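Local coordinates for protein V-type ATP synthase alpha chain (Nanoarchaeum equitans Kin4-M, PDB 5BN3) that forms the nucleotide-binding A subunit of a V-type ATP synthase, a P-loop protein of the ATP synthase alpha/beta family, at residues A[63-75]-A[177-189]. Sequence-based numbering, arbitrary orientation.
Sequences TGKPLTIELGPGL and KLYHEWPIRKPRP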
loop_
_atom_site.group_PDB
_atom_site.type_symbol
_atom_site.label_atom_id
_atom_site.label_comp_id
_atom_site.label_asym_id
_atom_site.label_seq_id
_atom_site.Cartn_x
_atom_site.Cartn_y
_atom_site.Cartn_z
ATOM N N THR A 63 20.297 -28.265 -31.568
ATOM C CA THR A 63 21.671 -28.660 -31.251
ATOM C C THR A 63 21.672 -30.002 -30.528
ATOM O O THR A 63 22.670 -30.723 -30.536
ATOM C CB THR A 63 22.413 -27.612 -30.386
ATOM O OG1 THR A 63 21.829 -27.557 -29.079
ATOM C CG2 THR A 63 22.358 -26.238 -31.033
ATOM N N GLY A 64 20.548 -30.325 -29.898
ATOM C CA GLY A 64 20.407 -31.586 -29.196
ATOM C C GLY A 64 21.196 -31.654 -27.903
ATOM O O GLY A 64 21.353 -32.729 -27.321
ATOM N N LYS A 65 21.694 -30.506 -27.451
ATOM C CA LYS A 65 22.472 -30.444 -26.228
ATOM C C LYS A 65 21.980 -29.366 -25.284
ATOM O O LYS A 65 21.377 -28.383 -25.716
ATOM N N PRO A 66 22.224 -29.549 -23.980
ATOM C CA PRO A 66 21.860 -28.539 -22.984
ATOM C C PRO A 66 22.948 -27.484 -22.857
ATOM O O PRO A 66 23.992 -27.597 -23.503
ATOM C CB PRO A 66 21.765 -29.351 -21.694
ATOM C CG PRO A 66 22.757 -30.450 -21.886
ATOM C CD PRO A 66 22.732 -30.784 -23.358
ATOM N N LEU A 67 22.704 -26.469 -22.034
ATOM C CA LEU A 67 23.667 -25.390 -21.837
ATOM C C LEU A 67 24.818 -25.876 -20.960
ATOM O O LEU A 67 24.606 -26.279 -19.815
ATOM C CB LEU A 67 22.975 -24.180 -21.200
ATOM C CG LEU A 67 23.564 -22.788 -21.444
ATOM C CD1 LEU A 67 23.713 -22.539 -22.927
ATOM C CD2 LEU A 67 22.686 -21.710 -20.822
ATOM N N THR A 68 26.035 -25.839 -21.498
ATOM C CA THR A 68 27.195 -26.384 -20.796
ATOM C C THR A 68 28.335 -25.382 -20.628
ATOM O O THR A 68 28.360 -24.332 -21.273
ATOM C CB THR A 68 27.762 -27.628 -21.515
ATOM O OG1 THR A 68 28.317 -27.240 -22.777
ATOM C CG2 THR A 68 26.672 -28.664 -21.739
ATOM N N ILE A 69 29.276 -25.729 -19.755
ATOM C CA ILE A 69 30.510 -24.970 -19.589
ATOM C C ILE A 69 31.702 -25.918 -19.690
ATOM O O ILE A 69 31.645 -27.052 -19.206
ATOM C CB ILE A 69 30.542 -24.223 -18.233
ATOM C CG1 ILE A 69 31.860 -23.467 -18.056
ATOM C CG2 ILE A 69 30.345 -25.192 -17.077
ATOM C CD1 ILE A 69 32.102 -22.413 -19.114
ATOM N N GLU A 70 32.769 -25.464 -20.343
ATOM C CA GLU A 70 33.999 -26.243 -20.412
ATOM C C GLU A 70 34.778 -26.094 -19.112
ATOM O O GLU A 70 35.096 -24.980 -18.692
ATOM C CB GLU A 70 34.862 -25.790 -21.595
ATOM C CG GLU A 70 34.301 -26.168 -22.961
ATOM C CD GLU A 70 35.102 -25.574 -24.104
ATOM O OE1 GLU A 70 36.126 -24.908 -23.838
ATOM O OE2 GLU A 70 34.704 -25.766 -25.272
ATOM N N LEU A 71 35.080 -27.222 -18.477
ATOM C CA LEU A 71 35.804 -27.221 -17.212
ATOM C C LEU A 71 37.204 -27.800 -17.391
ATOM O O LEU A 71 37.358 -28.993 -17.652
ATOM C CB LEU A 71 35.038 -28.034 -16.169
ATOM C CG LEU A 71 33.604 -27.572 -15.894
ATOM C CD1 LEU A 71 32.852 -28.594 -15.056
ATOM C CD2 LEU A 71 33.619 -26.224 -15.200
ATOM N N GLY A 72 38.219 -26.952 -17.245
ATOM C CA GLY A 72 39.604 -27.376 -17.364
ATOM C C GLY A 72 40.549 -26.197 -17.248
ATOM O O GLY A 72 40.125 -25.098 -16.879
ATOM N N PRO A 73 41.837 -26.418 -17.552
ATOM C CA PRO A 73 42.831 -25.339 -17.540
ATOM C C PRO A 73 42.469 -24.243 -18.538
ATOM O O PRO A 73 42.075 -24.552 -19.666
ATOM C CB PRO A 73 44.117 -26.044 -17.985
ATOM C CG PRO A 73 43.913 -27.473 -17.599
ATOM C CD PRO A 73 42.450 -27.730 -17.824
ATOM N N GLY A 74 42.594 -22.985 -18.124
ATOM C CA GLY A 74 42.251 -21.866 -18.984
ATOM C C GLY A 74 41.224 -20.913 -18.393
ATOM O O GLY A 74 40.952 -19.857 -18.966
ATOM N N LEU A 75 40.657 -21.282 -17.248
ATOM C CA LEU A 75 39.648 -20.459 -16.584
ATOM C C LEU A 75 40.288 -19.416 -15.671
ATOM O O LEU A 75 39.854 -18.264 -15.627
ATOM C CB LEU A 75 38.698 -21.338 -15.765
ATOM C CG LEU A 75 37.799 -22.310 -16.530
ATOM C CD1 LEU A 75 37.045 -23.215 -15.569
ATOM C CD2 LEU A 75 36.823 -21.548 -17.403
ATOM N N LYS A 177 40.236 -35.949 -22.069
ATOM C CA LYS A 177 40.896 -34.670 -22.313
ATOM C C LYS A 177 41.308 -34.002 -21.009
ATOM O O LYS A 177 41.081 -34.545 -19.929
ATOM C CB LYS A 177 39.985 -33.728 -23.108
ATOM C CG LYS A 177 40.060 -33.895 -24.616
ATOM C CD LYS A 177 39.408 -35.185 -25.085
ATOM C CE LYS A 177 39.553 -35.352 -26.593
ATOM N NZ LYS A 177 39.056 -34.168 -27.350
ATOM N N LEU A 178 41.919 -32.826 -21.121
ATOM C CA LEU A 178 42.253 -32.015 -19.956
ATOM C C LEU A 178 41.010 -31.282 -19.459
ATOM O O LEU A 178 41.020 -30.675 -18.387
ATOM C CB LEU A 178 43.355 -31.008 -20.297
ATOM C CG LEU A 178 44.771 -31.564 -20.465
ATOM C CD1 LEU A 178 45.724 -30.493 -20.961
ATOM C CD2 LEU A 178 45.263 -32.128 -19.151
ATOM N N TYR A 179 39.941 -31.353 -20.249
ATOM C CA TYR A 179 38.685 -30.693 -19.909
ATOM C C TYR A 179 37.488 -31.595 -20.184
ATOM O O TYR A 179 37.582 -32.544 -20.965
ATOM C CB TYR A 179 38.527 -29.404 -20.719
ATOM C CG TYR A 179 37.994 -29.614 -22.122
ATOM C CD1 TYR A 179 38.835 -29.994 -23.158
ATOM C CD2 TYR A 179 36.651 -29.414 -22.411
ATOM C CE1 TYR A 179 38.353 -30.177 -24.437
ATOM C CE2 TYR A 179 36.161 -29.597 -23.685
ATOM C CZ TYR A 179 37.016 -29.977 -24.693
ATOM O OH TYR A 179 36.529 -30.157 -25.966
ATOM N N HIS A 180 36.364 -31.288 -19.546
ATOM C CA HIS A 180 35.093 -31.912 -19.903
ATOM C C HIS A 180 33.956 -30.900 -19.810
ATOM O O HIS A 180 34.087 -29.867 -19.150
ATOM C CB HIS A 180 34.805 -33.154 -19.050
ATOM C CG HIS A 180 34.462 -32.854 -17.621
ATOM N ND1 HIS A 180 35.419 -32.628 -16.658
ATOM C CD2 HIS A 180 33.265 -32.773 -16.993
ATOM C CE1 HIS A 180 34.827 -32.405 -15.497
ATOM N NE2 HIS A 180 33.522 -32.487 -15.672
ATOM N N GLU A 181 32.853 -31.190 -20.492
ATOM C CA GLU A 181 31.702 -30.297 -20.497
ATOM C C GLU A 181 30.688 -30.726 -19.446
ATOM O O GLU A 181 30.538 -31.917 -19.168
ATOM C CB GLU A 181 31.044 -30.282 -21.879
ATOM C CG GLU A 181 31.897 -29.663 -22.972
ATOM C CD GLU A 181 31.171 -29.598 -24.303
ATOM O OE1 GLU A 181 30.327 -30.482 -24.559
ATOM O OE2 GLU A 181 31.437 -28.662 -25.085
ATOM N N TRP A 182 29.992 -29.755 -18.863
ATOM C CA TRP A 182 28.977 -30.053 -17.862
ATOM C C TRP A 182 27.799 -29.087 -17.950
ATOM O O TRP A 182 27.994 -27.878 -18.080
ATOM C CB TRP A 182 29.587 -30.013 -16.458
ATOM C CG TRP A 182 28.664 -30.536 -15.415
ATOM C CD1 TRP A 182 27.800 -29.813 -14.647
ATOM C CD2 TRP A 182 28.498 -31.903 -15.031
ATOM N NE1 TRP A 182 27.109 -30.648 -13.802
ATOM C CE2 TRP A 182 27.521 -31.937 -14.019
ATOM C CE3 TRP A 182 29.084 -33.103 -15.443
ATOM C CZ2 TRP A 182 27.116 -33.126 -13.412
ATOM C CZ3 TRP A 182 28.683 -34.279 -14.843
ATOM C CH2 TRP A 182 27.709 -34.284 -13.838
ATOM N N PRO A 183 26.570 -29.621 -17.882
ATOM C CA PRO A 183 25.358 -28.794 -17.910
ATOM C C PRO A 183 25.280 -27.911 -16.666
ATOM O O PRO A 183 25.255 -28.436 -15.552
ATOM C CB PRO A 183 24.223 -29.829 -17.887
ATOM C CG PRO A 183 24.860 -31.122 -18.328
ATOM C CD PRO A 183 26.260 -31.059 -17.806
ATOM N N ILE A 184 25.230 -26.595 -16.853
ATOM C CA ILE A 184 25.277 -25.659 -15.730
ATOM C C ILE A 184 24.053 -25.713 -14.814
ATOM O O ILE A 184 24.130 -25.312 -13.653
ATOM C CB ILE A 184 25.498 -24.204 -16.206
ATOM C CG1 ILE A 184 24.363 -23.756 -17.129
ATOM C CG2 ILE A 184 26.848 -24.063 -16.894
ATOM C CD1 ILE A 184 24.473 -22.306 -17.563
ATOM N N ARG A 185 22.929 -26.201 -15.331
ATOM C CA ARG A 185 21.707 -26.304 -14.531
ATOM C C ARG A 185 21.690 -27.556 -13.663
ATOM O O ARG A 185 20.767 -27.765 -12.878
ATOM C CB ARG A 185 20.465 -26.287 -15.426
ATOM C CG ARG A 185 20.222 -24.966 -16.134
ATOM C CD ARG A 185 18.892 -24.967 -16.868
ATOM N NE ARG A 185 18.682 -23.721 -17.600
ATOM C CZ ARG A 185 18.174 -22.617 -17.062
ATOM N NH1 ARG A 185 17.818 -22.604 -15.785
ATOM N NH2 ARG A 185 18.022 -21.527 -17.799
ATOM N N LYS A 186 22.717 -28.385 -13.810
ATOM C CA LYS A 186 22.784 -29.659 -13.105
ATOM C C LYS A 186 23.883 -29.627 -12.054
ATOM O O LYS A 186 25.057 -29.444 -12.385
ATOM C CB LYS A 186 23.050 -30.787 -14.102
ATOM C CG LYS A 186 23.064 -32.182 -13.505
ATOM C CD LYS A 186 23.252 -33.215 -14.608
ATOM C CE LYS A 186 23.327 -34.627 -14.053
ATOM N NZ LYS A 186 23.565 -35.627 -15.132
ATOM N N PRO A 187 23.505 -29.793 -10.778
ATOM C CA PRO A 187 24.475 -29.797 -9.676
ATOM C C PRO A 187 25.470 -30.942 -9.824
ATOM O O PRO A 187 25.062 -32.055 -10.159
ATOM C CB PRO A 187 23.600 -30.033 -8.440
ATOM C CG PRO A 187 22.234 -29.576 -8.844
ATOM C CD PRO A 187 22.116 -29.915 -10.299
ATOM N N ARG A 188 26.750 -30.676 -9.588
ATOM C CA ARG A 188 27.769 -31.716 -9.705
ATOM C C ARG A 188 27.749 -32.649 -8.497
ATOM O O ARG A 188 27.726 -32.193 -7.352
ATOM C CB ARG A 188 29.158 -31.099 -9.907
ATOM C CG ARG A 188 29.327 -30.432 -11.270
ATOM C CD ARG A 188 30.689 -29.768 -11.430
ATOM N NE ARG A 188 31.798 -30.704 -11.247
ATOM C CZ ARG A 188 32.272 -31.506 -12.196
ATOM N NH1 ARG A 188 31.733 -31.501 -13.407
ATOM N NH2 ARG A 188 33.286 -32.317 -11.931
ATOM N N PRO A 189 27.761 -33.965 -8.758
ATOM C CA PRO A 189 27.642 -34.988 -7.713
ATOM C C PRO A 189 28.843 -35.030 -6.777
ATOM O O PRO A 189 29.942 -34.604 -7.140
ATOM C CB PRO A 189 27.571 -36.295 -8.512
ATOM C CG PRO A 189 28.290 -35.991 -9.785
ATOM C CD PRO A 189 27.942 -34.560 -10.094
HETATM O O HOH W 1 22.215 -26.889 -18.094
HETATM O O HOH W 2 30.187 -25.728 -23.719
#
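Leu71 lies at the apolar centre, its CD1 3.8 Å from Trp182 CB, a position set by CG beside the backbone N (chi1 -57°) and an extended chi2 (169°). Further along, Ile69 and Ile184 meet at about a right angle, CG2 to CG2 at 3.7 Å, and Ile184 CD1 reaches Leu67 CD2 at 3.8 Å. The beta-branched isoleucines suit this place, offering broad apolar surfaces to each other and to helix 293-309. Strands 68-71 and 180-183 pair as a two-stranded antiparallel sheet: Ile69 with Trp182 and Leu71 with His180 are hydrogen-bonded pairs, and Ile184 N to Leu67 O (3.0 Å) extends the bonding. Gly72, having no side chain, lets its CA come within 4.1 Å of Tyr179 CB. The indole has Arg188 CG over one face and Pro183 CD over the other, both toward the rim. Arg188 NH1 donates to His180 NE2 in the imidazole plane, while its NE pairs with Asp310. The opposite face of the sheet carries Glu70 and Glu181, their OE2 atoms 4.4 Å apart; a salt bridge from Glu70 to Arg110 probably eases this closeness. The pairing thus joins segments about a hundred residues apart, laying Ile69 and Leu71 on helix 293-309 and setting two carboxylates on the other face.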